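PDB 4X3N: calcium-regulated actin-bundling protein from Dictyostelium discoideum, which bundles actin filaments in a calcium-regulated way and may contribute to the structure and reorganization of filopodia and pseudopodia as cells move. Local coordinates for residues T121-M129 / L158-N166; N92-Y103 / D148-Y156. All blocks are in the same frame, centred on the assembly; numbering follows the deposited sequence.

The two contacts lie at opposite ends of helix 153-160, their centres about 16 Å apart, and their segments alternate along the chain. Contact 2 is the core contact: strands 93-95 and 150-152 pair beside the calcium ion, and aromatic rings pack where the helices that follow them meet. Contact 1 is smaller and only partly buried; there the end of the same helix and the chain after it meet the loop between helices 116-121 and 132-143. The chemistry follows the place. Contact 2 combines strand bonds, a salt bridge, metal ligands and rings, whereas contact 1 relies largely on a glutamine amide bonded to backbone carbonyls, with a tyrosine-serine hydroxyl pair and an isoleucine against rings.

Contact 1: T121-M129 / L158-N166; sequences TYPISQPQM and LYQYKDFAN
The ring of Tyr161 has Gln160 CG over the centre of one face and Ser125 OG at its edge, near the ring plane. Tyr161 OH and Ser125 OG lie 2.6 Å apart, and the serine hydroxyl is also hydrogen-bonded to Glu60, so a small hydroxyl suits a place where it meets both the phenol and the Glu60 carboxylate. The Phe164 ring carries Tyr161 O over the centre of one face, while Ile124 CD1 reaches its edge at Phe164 CE2 (4.2 Å). Ile124 CD1 also lies 3.5 Å from Asp163 OD2, and Ile124 CG2 approaches Tyr161 CE1 at 4.2 Å, so the branched isoleucine spreads over three neighbours.

The third flat group is the amide of Gln160. Its chain bends at chi2 (67°), which turns the amide toward the 3-10 turn at 123-125. Gln160 NE2 donates to Ile124 O in the turn at 3.0 Å (N-H...O 146°) and to Gln126 O just past it at 3.0 Å (155°). Both carbonyl oxygens lie somewhat off the amide plane, and Gln160 NE2 stands well above the carbonyl plane of Gln126. With both N-H groups used and a water bridging Gln160 OE1 to Ser125 O, the amide is probably fixed in its rotation. A glutamine suits the place because it can donate twice and still accept.

The contact joins the end of helix 153-160 to the loop that follows helix 116-121. Helix 61-79 lies against Ser125 and Tyr161, helix 96-111 against Gln126 and Pro127, and helix 42-57 against Phe164, whose ring meets that of Tyr53.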
# COMPACT_ATOMS: atom_id res chain seq x y z
N THR A 121 -16.20 30.00 17.00
CA THR A 121 -15.69 30.96 16.02
C THR A 121 -15.73 30.45 14.57
O THR A 121 -15.79 31.26 13.66
CB THR A 121 -14.26 31.40 16.32
OG1 THR A 121 -14.15 31.72 17.70
CG2 THR A 121 -13.85 32.65 15.46
N TYR A 122 -15.75 29.14 14.32
CA TYR A 122 -15.66 28.61 12.95
C TYR A 122 -16.74 27.58 12.67
O TYR A 122 -16.41 26.43 12.37
CB TYR A 122 -14.29 27.97 12.76
CG TYR A 122 -13.14 28.90 13.09
CD1 TYR A 122 -12.78 29.90 12.20
CD2 TYR A 122 -12.49 28.83 14.28
CE1 TYR A 122 -11.75 30.74 12.47
CE2 TYR A 122 -11.44 29.68 14.58
CZ TYR A 122 -11.10 30.64 13.65
OH TYR A 122 -10.10 31.50 13.83
N PRO A 123 -18.04 27.98 12.78
CA PRO A 123 -19.08 26.96 12.68
C PRO A 123 -18.99 26.20 11.35
O PRO A 123 -19.11 25.00 11.33
CB PRO A 123 -20.40 27.78 12.75
CG PRO A 123 -20.00 29.21 12.49
CD PRO A 123 -18.62 29.30 13.08
N ILE A 124 -18.73 26.89 10.25
CA ILE A 124 -18.81 26.23 8.94
C ILE A 124 -17.64 25.24 8.76
O ILE A 124 -17.69 24.38 7.89
CB ILE A 124 -18.90 27.26 7.81
CG1 ILE A 124 -19.35 26.58 6.54
CG2 ILE A 124 -17.58 27.94 7.57
CD1 ILE A 124 -19.36 27.47 5.31
N SER A 125 -16.61 25.35 9.58
CA SER A 125 -15.55 24.41 9.58
C SER A 125 -15.76 23.19 10.44
O SER A 125 -14.91 22.36 10.46
CB SER A 125 -14.28 25.11 10.07
OG SER A 125 -13.84 26.03 9.14
N GLN A 126 -16.86 23.07 11.20
CA GLN A 126 -16.93 22.01 12.17
C GLN A 126 -17.15 20.71 11.44
O GLN A 126 -18.00 20.64 10.58
CB GLN A 126 -18.11 22.21 13.16
CG GLN A 126 -17.87 23.35 14.15
CD GLN A 126 -16.46 23.39 14.67
OE1 GLN A 126 -16.06 22.59 15.54
NE2 GLN A 126 -15.69 24.38 14.20
N PRO A 127 -16.43 19.65 11.83
CA PRO A 127 -16.67 18.32 11.25
C PRO A 127 -17.95 17.71 11.80
O PRO A 127 -18.57 18.30 12.67
CB PRO A 127 -15.49 17.51 11.70
CG PRO A 127 -15.04 18.19 12.97
CD PRO A 127 -15.38 19.64 12.86
N GLN A 128 -18.32 16.55 11.30
CA GLN A 128 -19.51 15.83 11.75
C GLN A 128 -19.09 14.47 12.24
O GLN A 128 -18.32 13.75 11.61
CB GLN A 128 -20.51 15.73 10.60
CG GLN A 128 -21.64 14.72 10.80
CD GLN A 128 -22.46 14.51 9.53
OE1 GLN A 128 -21.93 14.43 8.40
NE2 GLN A 128 -23.78 14.43 9.69
N MET A 129 -19.63 14.09 13.39
CA MET A 129 -19.27 12.81 13.97
C MET A 129 -20.03 11.76 13.17
O MET A 129 -21.17 11.98 12.78
CB MET A 129 -19.67 12.74 15.46
CG MET A 129 -19.06 11.56 16.19
SD MET A 129 -17.32 11.83 16.62
CE MET A 129 -16.37 10.71 15.56
N LEU A 158 -12.72 20.49 0.18
CA LEU A 158 -13.80 20.70 -0.72
C LEU A 158 -15.12 20.20 -0.16
O LEU A 158 -16.18 20.83 -0.39
CB LEU A 158 -13.52 19.97 -2.01
CG LEU A 158 -12.89 20.70 -3.20
CD1 LEU A 158 -12.58 22.16 -3.11
CD2 LEU A 158 -11.81 19.89 -3.83
N TYR A 159 -15.07 19.06 0.51
CA TYR A 159 -16.26 18.47 1.08
C TYR A 159 -16.65 19.22 2.35
O TYR A 159 -17.82 19.50 2.53
CB TYR A 159 -16.16 16.96 1.29
CG TYR A 159 -17.50 16.36 1.68
CD1 TYR A 159 -18.54 16.28 0.76
CD2 TYR A 159 -17.74 15.93 2.98
CE1 TYR A 159 -19.78 15.77 1.12
CE2 TYR A 159 -18.97 15.45 3.36
CZ TYR A 159 -19.97 15.37 2.43
OH TYR A 159 -21.16 14.86 2.81
N GLN A 160 -15.69 19.63 3.17
CA GLN A 160 -16.03 20.41 4.37
C GLN A 160 -16.76 21.71 4.01
O GLN A 160 -17.73 22.08 4.64
CB GLN A 160 -14.79 20.68 5.18
CG GLN A 160 -14.98 21.53 6.40
CD GLN A 160 -15.80 20.85 7.48
OE1 GLN A 160 -15.46 19.79 7.93
NE2 GLN A 160 -16.89 21.48 7.90
N TYR A 161 -16.32 22.37 2.94
CA TYR A 161 -16.81 23.70 2.57
C TYR A 161 -17.69 23.56 1.38
O TYR A 161 -17.78 24.46 0.55
CB TYR A 161 -15.60 24.60 2.33
CG TYR A 161 -14.82 24.75 3.56
CD1 TYR A 161 -15.33 25.47 4.65
CD2 TYR A 161 -13.57 24.17 3.71
CE1 TYR A 161 -14.60 25.61 5.83
CE2 TYR A 161 -12.85 24.31 4.89
CZ TYR A 161 -13.36 25.01 5.94
OH TYR A 161 -12.61 25.07 7.10
N LYS A 162 -18.41 22.44 1.31
CA LYS A 162 -19.21 22.17 0.15
C LYS A 162 -20.42 23.12 -0.08
O LYS A 162 -20.94 23.15 -1.21
CB LYS A 162 -19.72 20.72 0.12
CG LYS A 162 -20.79 20.39 1.18
CD LYS A 162 -21.09 18.92 1.23
CE LYS A 162 -21.87 18.56 2.49
NZ LYS A 162 -23.23 19.11 2.32
N ASP A 163 -20.84 23.89 0.93
CA ASP A 163 -21.88 24.96 0.70
C ASP A 163 -21.45 25.91 -0.42
O ASP A 163 -22.27 26.58 -1.01
CB ASP A 163 -22.05 25.86 1.93
CG ASP A 163 -22.51 25.11 3.16
OD1 ASP A 163 -23.20 24.05 3.02
OD2 ASP A 163 -22.15 25.63 4.29
N PHE A 164 -20.16 26.02 -0.71
CA PHE A 164 -19.76 26.82 -1.87
C PHE A 164 -18.69 26.20 -2.77
O PHE A 164 -18.59 26.65 -3.87
CB PHE A 164 -19.27 28.23 -1.47
CG PHE A 164 -18.15 28.22 -0.52
CD1 PHE A 164 -16.86 28.03 -0.98
CD2 PHE A 164 -18.39 28.37 0.82
CE1 PHE A 164 -15.84 27.97 -0.07
CE2 PHE A 164 -17.37 28.27 1.72
CZ PHE A 164 -16.08 28.08 1.27
N ALA A 165 -17.94 25.21 -2.29
CA ALA A 165 -16.82 24.61 -2.98
C ALA A 165 -17.21 23.26 -3.59
O ALA A 165 -18.07 22.56 -3.02
CB ALA A 165 -15.69 24.44 -2.00
N ASN A 166 -16.63 22.93 -4.76
CA ASN A 166 -16.81 21.64 -5.29
C ASN A 166 -15.75 21.40 -6.32
O ASN A 166 -15.08 22.34 -6.74
CB ASN A 166 -18.23 21.48 -5.84
CG ASN A 166 -18.51 22.40 -6.97
OD1 ASN A 166 -18.07 22.19 -8.11
ND2 ASN A 166 -19.24 23.42 -6.68
O HOH W 1 -13.70 19.85 9.75

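Contact 2: N92-Y103 / D148-Y156; sequences NDLDFDIALYFY and DGRVSFLEY. With CA (calcium ion), chain D.
Val151 CG2 fits between Phe96 and Ala99 on the first turn of helix 96-103, 3.9 Å from Ala99 CB and 4.2 Å from Phe96 CE1. A beta-branched residue suits a strand, and the small alanine lets the helix come close. The Phe96 ring also lies against the Gly149 backbone, Phe96 CE1 3.4 Å from Gly149 C; glycine fits the positive phi there. Farther along, Phe102 drives its edge into one face of Tyr156 in a T-shaped pair, Phe102 CZ over the ring centre and planes at 83°. Tyr156 in turn directs its edge at the face of Tyr103 in an offset edge-to-face pair.

The strands themselves pair antiparallel, Leu94 with Val151 as a hydrogen-bonded pair. Beside them Arg150, bent at chi2 and chi3 (-73° and -62°), folds back over the opposite strand, the centre of one guanidinium face against Asp95 N. Arg150 NE forms a salt bridge with Asp93 OD1 (2.7 Å), coming from above the carboxylate plane, and Arg150 NH2 donates to Asp93 O (3.2 Å). Replacing this arginine with an alanine would probably cost the Asp93 carboxylate its guanidinium partner, though Lys39 also bridges to it, and uncover the strand beneath.

Arg150 O binds calcium at 2.3 Å, alongside Asp148 OD1 and both carboxylate oxygens of Glu155; a water, Asp144 and Asn146 complete the site, in EF-hand order. Ser152 and Glu155 form a capping box, and Ser152 N and OG both donate to Glu155 OE1. The short antiparallel pairing resembles that between EF-hand loops, although the calcium here sits in the 144-155 loop. Arg150 thus joins metal site and neighbouring strand, its carbonyl on the calcium and its side chain on Asp93.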
# COMPACT_ATOMS: atom_id res chain seq x y z
N ASN A 92 0.64 13.84 1.52
CA ASN A 92 -0.33 14.31 0.56
C ASN A 92 -1.70 13.69 0.69
O ASN A 92 -2.71 14.40 0.46
CB ASN A 92 0.10 14.10 -0.90
CG ASN A 92 0.78 12.73 -1.19
OD1 ASN A 92 0.67 11.76 -0.47
ND2 ASN A 92 1.54 12.69 -2.27
N ASP A 93 -1.78 12.40 0.97
CA ASP A 93 -3.09 11.78 1.12
C ASP A 93 -3.08 10.54 2.07
O ASP A 93 -2.04 10.08 2.51
CB ASP A 93 -3.66 11.55 -0.23
CG ASP A 93 -2.89 10.48 -1.06
OD1 ASP A 93 -2.34 9.53 -0.49
OD2 ASP A 93 -2.74 10.65 -2.25
N LEU A 94 -4.25 10.12 2.47
CA LEU A 94 -4.46 9.08 3.44
C LEU A 94 -5.34 7.95 2.85
O LEU A 94 -6.33 8.20 2.12
CB LEU A 94 -5.21 9.64 4.66
CG LEU A 94 -4.77 11.00 5.27
CD1 LEU A 94 -5.68 11.33 6.46
CD2 LEU A 94 -3.30 10.92 5.68
N ASP A 95 -5.05 6.70 3.23
CA ASP A 95 -5.96 5.62 2.86
C ASP A 95 -7.21 5.79 3.72
O ASP A 95 -7.20 6.63 4.65
CB ASP A 95 -5.28 4.26 2.92
CG ASP A 95 -5.05 3.69 4.34
OD1 ASP A 95 -5.75 3.98 5.35
OD2 ASP A 95 -4.14 2.78 4.39
N PHE A 96 -8.23 5.00 3.49
CA PHE A 96 -9.48 5.20 4.20
C PHE A 96 -9.41 4.88 5.73
O PHE A 96 -10.13 5.51 6.57
CB PHE A 96 -10.61 4.38 3.54
CG PHE A 96 -11.15 4.94 2.25
CD1 PHE A 96 -10.65 6.06 1.65
CD2 PHE A 96 -12.16 4.25 1.60
CE1 PHE A 96 -11.15 6.50 0.45
CE2 PHE A 96 -12.68 4.69 0.41
CZ PHE A 96 -12.18 5.83 -0.17
N ASP A 97 -8.55 3.96 6.13
CA ASP A 97 -8.45 3.68 7.54
C ASP A 97 -7.76 4.86 8.25
O ASP A 97 -8.21 5.30 9.32
CB ASP A 97 -7.73 2.37 7.83
CG ASP A 97 -8.59 1.16 7.50
OD1 ASP A 97 -9.82 1.18 7.69
OD2 ASP A 97 -8.01 0.19 7.04
N ILE A 98 -6.66 5.35 7.66
CA ILE A 98 -6.01 6.48 8.23
C ILE A 98 -6.89 7.78 8.19
O ILE A 98 -6.89 8.55 9.14
CB ILE A 98 -4.65 6.72 7.57
CG1 ILE A 98 -3.75 5.49 7.64
CG2 ILE A 98 -3.97 7.87 8.25
CD1 ILE A 98 -3.51 4.93 9.05
N ALA A 99 -7.63 8.01 7.09
CA ALA A 99 -8.62 9.08 7.00
C ALA A 99 -9.62 9.04 8.11
O ALA A 99 -9.97 10.08 8.72
CB ALA A 99 -9.34 9.06 5.66
N LEU A 100 -10.11 7.86 8.38
CA LEU A 100 -10.97 7.66 9.52
C LEU A 100 -10.38 8.16 10.84
O LEU A 100 -11.03 8.84 11.61
CB LEU A 100 -11.31 6.18 9.59
CG LEU A 100 -12.53 5.83 10.38
CD1 LEU A 100 -13.12 4.50 9.95
CD2 LEU A 100 -12.14 5.81 11.85
N TYR A 101 -9.13 7.85 11.12
CA TYR A 101 -8.49 8.36 12.32
C TYR A 101 -8.38 9.90 12.24
O TYR A 101 -8.50 10.60 13.25
CB TYR A 101 -7.05 7.78 12.52
CG TYR A 101 -6.86 6.30 12.85
CD1 TYR A 101 -7.67 5.64 13.78
CD2 TYR A 101 -5.77 5.59 12.36
CE1 TYR A 101 -7.45 4.29 14.13
CE2 TYR A 101 -5.51 4.26 12.73
CZ TYR A 101 -6.36 3.59 13.62
OH TYR A 101 -6.11 2.25 13.97
N PHE A 102 -8.11 10.44 11.06
CA PHE A 102 -8.09 11.88 10.84
C PHE A 102 -9.40 12.52 11.23
O PHE A 102 -9.45 13.41 12.08
CB PHE A 102 -7.68 12.21 9.39
CG PHE A 102 -8.01 13.58 8.92
CD1 PHE A 102 -7.39 14.66 9.44
CD2 PHE A 102 -8.92 13.77 7.89
CE1 PHE A 102 -7.68 15.92 8.99
CE2 PHE A 102 -9.25 15.04 7.44
CZ PHE A 102 -8.62 16.13 7.99
N TYR A 103 -10.49 12.05 10.69
CA TYR A 103 -11.75 12.70 10.94
C TYR A 103 -12.17 12.53 12.40
O TYR A 103 -12.77 13.42 12.99
CB TYR A 103 -12.82 12.11 10.06
CG TYR A 103 -12.93 12.73 8.72
CD1 TYR A 103 -13.66 13.90 8.53
CD2 TYR A 103 -12.29 12.14 7.63
CE1 TYR A 103 -13.74 14.49 7.27
CE2 TYR A 103 -12.36 12.70 6.40
CZ TYR A 103 -13.08 13.87 6.21
OH TYR A 103 -13.13 14.37 4.95
N ASP A 148 -9.44 7.12 -5.99
CA ASP A 148 -8.17 6.45 -5.81
C ASP A 148 -8.07 5.74 -4.50
O ASP A 148 -7.04 5.20 -4.20
CB ASP A 148 -6.98 7.40 -6.11
CG ASP A 148 -6.84 8.51 -5.09
OD1 ASP A 148 -7.69 8.58 -4.22
OD2 ASP A 148 -5.90 9.30 -5.15
N GLY A 149 -9.16 5.71 -3.73
CA GLY A 149 -9.18 5.18 -2.38
C GLY A 149 -8.33 5.97 -1.37
O GLY A 149 -7.99 5.44 -0.30
N ARG A 150 -7.95 7.20 -1.73
CA ARG A 150 -7.16 8.06 -0.88
C ARG A 150 -7.89 9.39 -0.61
O ARG A 150 -8.69 9.88 -1.45
CB ARG A 150 -5.82 8.37 -1.52
CG ARG A 150 -5.01 7.22 -2.11
CD ARG A 150 -4.36 6.31 -1.09
NE ARG A 150 -3.39 7.02 -0.26
CZ ARG A 150 -2.61 6.42 0.64
NH1 ARG A 150 -2.68 5.09 0.80
NH2 ARG A 150 -1.77 7.15 1.38
N VAL A 151 -7.65 9.96 0.57
CA VAL A 151 -8.17 11.26 0.93
C VAL A 151 -7.01 12.27 1.08
O VAL A 151 -6.11 12.07 1.91
CB VAL A 151 -9.00 11.21 2.21
CG1 VAL A 151 -9.47 12.59 2.57
CG2 VAL A 151 -10.20 10.29 2.06
N SER A 152 -7.04 13.27 0.21
CA SER A 152 -6.13 14.36 0.23
C SER A 152 -6.70 15.45 1.14
O SER A 152 -7.88 15.43 1.44
CB SER A 152 -5.95 14.89 -1.17
OG SER A 152 -7.21 15.28 -1.71
N PHE A 153 -5.86 16.39 1.54
CA PHE A 153 -6.34 17.57 2.27
C PHE A 153 -7.24 18.38 1.40
O PHE A 153 -8.26 18.87 1.87
CB PHE A 153 -5.17 18.39 2.76
CG PHE A 153 -5.50 19.38 3.85
CD1 PHE A 153 -6.32 19.04 4.90
CD2 PHE A 153 -4.87 20.65 3.87
CE1 PHE A 153 -6.62 19.99 5.90
CE2 PHE A 153 -5.14 21.58 4.91
CZ PHE A 153 -6.03 21.26 5.88
N LEU A 154 -6.93 18.45 0.11
CA LEU A 154 -7.81 19.10 -0.87
C LEU A 154 -9.21 18.51 -0.84
O LEU A 154 -10.17 19.24 -0.84
CB LEU A 154 -7.32 19.02 -2.30
CG LEU A 154 -8.16 19.72 -3.39
CD1 LEU A 154 -8.20 21.25 -3.26
CD2 LEU A 154 -7.60 19.37 -4.75
N GLU A 155 -9.30 17.20 -0.87
CA GLU A 155 -10.61 16.53 -0.91
C GLU A 155 -11.37 16.75 0.39
O GLU A 155 -12.55 17.04 0.35
CB GLU A 155 -10.41 15.05 -1.24
CG GLU A 155 -10.10 14.82 -2.70
CD GLU A 155 -9.63 13.42 -2.96
OE1 GLU A 155 -8.61 13.05 -2.38
OE2 GLU A 155 -10.31 12.71 -3.72
N TYR A 156 -10.69 16.66 1.52
CA TYR A 156 -11.29 17.03 2.81
C TYR A 156 -11.85 18.47 2.78
O TYR A 156 -12.98 18.74 3.22
CB TYR A 156 -10.30 16.86 3.98
CG TYR A 156 -10.61 17.77 5.14
CD1 TYR A 156 -11.62 17.45 6.05
CD2 TYR A 156 -9.86 18.92 5.39
CE1 TYR A 156 -11.91 18.28 7.15
CE2 TYR A 156 -10.15 19.76 6.43
CZ TYR A 156 -11.20 19.46 7.32
OH TYR A 156 -11.49 20.30 8.41
CA CA D . -8.77 10.71 -3.61
O HOH W 2 -8.40 3.04 1.12
O HOH W 3 -14.46 16.67 4.56
O HOH W 4 -6.60 11.59 -4.06